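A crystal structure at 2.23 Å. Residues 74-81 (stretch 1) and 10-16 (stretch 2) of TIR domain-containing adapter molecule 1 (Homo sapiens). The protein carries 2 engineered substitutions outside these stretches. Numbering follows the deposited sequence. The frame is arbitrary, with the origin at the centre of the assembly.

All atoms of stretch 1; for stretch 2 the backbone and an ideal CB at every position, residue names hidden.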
# COMPACT_ATOMS: atom_id res chain seq x y z
N ARG A 74 1.17 -10.38 2.54
CA ARG A 74 1.31 -11.76 2.12
C ARG A 74 0.99 -11.92 0.64
O ARG A 74 1.73 -12.60 -0.09
CB ARG A 74 0.38 -12.64 2.96
CG ARG A 74 0.90 -12.90 4.35
CD ARG A 74 0.23 -14.13 4.96
NE ARG A 74 -1.22 -14.03 5.05
CZ ARG A 74 -1.91 -13.49 6.07
NH1 ARG A 74 -1.29 -12.92 7.09
NH2 ARG A 74 -3.24 -13.48 6.05
N LEU A 75 -0.11 -11.31 0.21
CA LEU A 75 -0.49 -11.26 -1.20
C LEU A 75 0.62 -10.64 -2.07
O LEU A 75 0.91 -11.11 -3.16
CB LEU A 75 -1.77 -10.46 -1.36
CG LEU A 75 -2.39 -10.51 -2.78
CD1 LEU A 75 -3.27 -11.79 -2.95
CD2 LEU A 75 -3.21 -9.27 -3.13
N VAL A 76 1.22 -9.55 -1.59
CA VAL A 76 2.36 -8.91 -2.27
C VAL A 76 3.59 -9.83 -2.33
O VAL A 76 4.24 -9.94 -3.35
CB VAL A 76 2.70 -7.54 -1.65
CG1 VAL A 76 4.04 -7.04 -2.20
CG2 VAL A 76 1.59 -6.54 -1.96
N ALA A 77 3.89 -10.53 -1.25
CA ALA A 77 5.02 -11.43 -1.27
C ALA A 77 4.85 -12.49 -2.36
O ALA A 77 5.79 -12.83 -3.08
CB ALA A 77 5.16 -12.12 0.10
N ARG A 78 3.63 -13.03 -2.45
CA ARG A 78 3.37 -14.14 -3.34
C ARG A 78 3.25 -13.70 -4.76
O ARG A 78 3.85 -14.29 -5.63
CB ARG A 78 2.08 -14.86 -2.92
CG ARG A 78 2.23 -15.65 -1.67
CD ARG A 78 0.88 -15.86 -1.00
NE ARG A 78 1.07 -16.38 0.35
CZ ARG A 78 0.11 -16.48 1.26
NH1 ARG A 78 -1.13 -16.11 0.97
NH2 ARG A 78 0.40 -16.99 2.45
N GLN A 79 2.46 -12.67 -5.02
CA GLN A 79 2.14 -12.37 -6.39
C GLN A 79 3.05 -11.33 -7.04
O GLN A 79 3.02 -11.22 -8.25
CB GLN A 79 0.67 -11.94 -6.48
CG GLN A 79 -0.25 -13.08 -6.05
CD GLN A 79 -1.70 -12.78 -6.18
OE1 GLN A 79 -2.09 -11.67 -6.48
NE2 GLN A 79 -2.52 -13.79 -5.96
N TRP A 80 3.83 -10.59 -6.25
CA TRP A 80 4.78 -9.62 -6.80
C TRP A 80 6.25 -9.91 -6.43
O TRP A 80 7.17 -9.40 -7.08
CB TRP A 80 4.42 -8.19 -6.39
CG TRP A 80 3.38 -7.48 -7.28
CD1 TRP A 80 3.60 -6.69 -8.39
CD2 TRP A 80 1.97 -7.53 -7.10
NE1 TRP A 80 2.39 -6.24 -8.90
CE2 TRP A 80 1.38 -6.74 -8.11
CE3 TRP A 80 1.15 -8.15 -6.16
CZ2 TRP A 80 0.02 -6.57 -8.21
CZ3 TRP A 80 -0.21 -7.99 -6.26
CH2 TRP A 80 -0.76 -7.20 -7.27
N ALA A 81 6.46 -10.69 -5.39
CA ALA A 81 7.82 -11.03 -4.93
C ALA A 81 8.16 -12.48 -5.20
O ALA A 81 9.29 -12.89 -4.95
CB ALA A 81 7.93 -10.80 -3.45
N UNK A 10 -5.13 1.34 -7.57
CA UNK A 10 -5.00 -0.10 -7.44
C UNK A 10 -3.58 -0.47 -7.12
O UNK A 10 -2.66 0.37 -7.22
CB UNK A 10 -5.46 -0.81 -8.72
N UNK A 11 -3.40 -1.73 -6.72
CA UNK A 11 -2.08 -2.20 -6.39
C UNK A 11 -1.20 -2.07 -7.62
O UNK A 11 -0.17 -1.45 -7.55
CB UNK A 11 -2.12 -3.64 -5.88
N UNK A 12 -1.62 -2.65 -8.77
CA UNK A 12 -0.77 -2.54 -9.98
C UNK A 12 -0.50 -1.09 -10.40
O UNK A 12 0.58 -0.78 -10.89
CB UNK A 12 -1.43 -3.28 -11.14
N UNK A 13 -1.48 -0.21 -10.25
CA UNK A 13 -1.28 1.19 -10.62
C UNK A 13 -0.30 1.90 -9.68
O UNK A 13 0.43 2.74 -10.12
CB UNK A 13 -2.62 1.93 -10.62
N UNK A 14 -0.32 1.55 -8.40
CA UNK A 14 0.64 2.09 -7.45
C UNK A 14 2.04 1.63 -7.85
O UNK A 14 2.98 2.40 -7.81
CB UNK A 14 0.31 1.65 -6.02
N UNK A 15 2.19 0.37 -8.24
CA UNK A 15 3.50 -0.10 -8.74
C UNK A 15 3.95 0.72 -10.01
O UNK A 15 5.16 1.04 -10.23
CB UNK A 15 3.42 -1.59 -9.07
N UNK A 16 2.99 1.07 -10.86
CA UNK A 16 3.31 1.83 -12.07
C UNK A 16 3.76 3.24 -11.75
O UNK A 16 4.64 3.80 -12.39
CB UNK A 16 2.10 1.88 -13.00

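Stretch 1 is largely helical and offers stretch 2 a largely apolar surface: the indole of Trp80, with Val76 and Leu75 one turn earlier. No charged group of stretch 1 comes near, so shape and apolar character should govern the contact.

Position 10 has extended backbone angles (-164/167) and directly precedes a helix. Its ideal CB has nothing of stretch 1 within reach, so the demand is local: a short acceptor, such as Ser, Thr, Asp or Asn, could cap the free amides of the first turn. The residue is Ser10, whose OG accepts from the backbone N of position 13 at 3.1 Å; the backbone O of Ser10 also accepts from the N of position 14 at 2.9 Å, opening the helical pattern.

Position 11 begins the helix, with CA-to-CB directed toward stretch 1 and the ideal CB 4.1 Å from Trp80 CH2. Beyond it lies a hollow lined by the indole, Val76 and Leu75, suited to a branched or flexible aliphatic chain such as Leu, Ile or Met. Leu11 occupies it. Its CD1 gathers all three neighbours, lying 3.7 Å from Trp80 CZ3, 4.1 Å from Val76 CG2 and 4.4 Å from Leu75 CD2.

At position 12, CA-to-CB points sideways, and the ideal CB is 4.6 Å from Trp80 CZ2, at the margin of the contact. Many residues would be tolerated; phi of -59° and a place in the first helical turn, where the amide needs no helical acceptor, also admit proline. Pro12 sets its CG 4.2 Å from Trp80 CZ2, at the edge of the indole and near its plane.

Position 13 is out of reach of stretch 1, and a small polar residue near the helix start is one of many options. Ser13 supplies the backbone N of the cap. Position 14 likewise meets nothing here and sets no clear preference; it is Ala14.

Position 15, one turn after Leu11, again points toward stretch 1, its ideal CB 4.8 Å from Trp80 NE1. The exposed indole face invites a flat ring, although a long aliphatic chain could also cover it. Phe15, with chi1 m, lays its ring over that face in an offset stack with the five-membered ring of Trp80: the centroids are 4.0 Å apart and the planes 15° from parallel. The closest approach, Phe15 CE2 to Trp80 CD1, is 3.3 Å.

Position 16 is out of reach, leaving room for a polar or charged residue. Asp16 fills it.

Stretch 2 10-16: SLPSAFD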
# COMPACT_ATOMS: atom_id res chain seq x y z
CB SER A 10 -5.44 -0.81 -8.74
OG SER A 10 -4.53 -0.56 -9.79
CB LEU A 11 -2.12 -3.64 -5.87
CG LEU A 11 -1.73 -3.81 -4.42
CD1 LEU A 11 -1.62 -5.28 -4.10
CD2 LEU A 11 -0.42 -3.06 -4.04
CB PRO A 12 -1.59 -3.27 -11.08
CG PRO A 12 -2.58 -4.13 -10.36
CD PRO A 12 -2.85 -3.45 -9.02
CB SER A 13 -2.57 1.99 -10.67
OG SER A 13 -3.29 1.68 -11.85
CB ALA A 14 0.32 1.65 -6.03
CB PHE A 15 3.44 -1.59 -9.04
CG PHE A 15 3.76 -2.52 -7.87
CD1 PHE A 15 5.05 -2.67 -7.40
CD2 PHE A 15 2.77 -3.31 -7.31
CE1 PHE A 15 5.34 -3.56 -6.36
CE2 PHE A 15 3.05 -4.21 -6.26
CZ PHE A 15 4.34 -4.34 -5.80
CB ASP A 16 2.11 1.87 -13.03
CG ASP A 16 1.86 0.51 -13.72
OD1 ASP A 16 2.84 -0.22 -13.96
OD2 ASP A 16 0.70 0.18 -14.00
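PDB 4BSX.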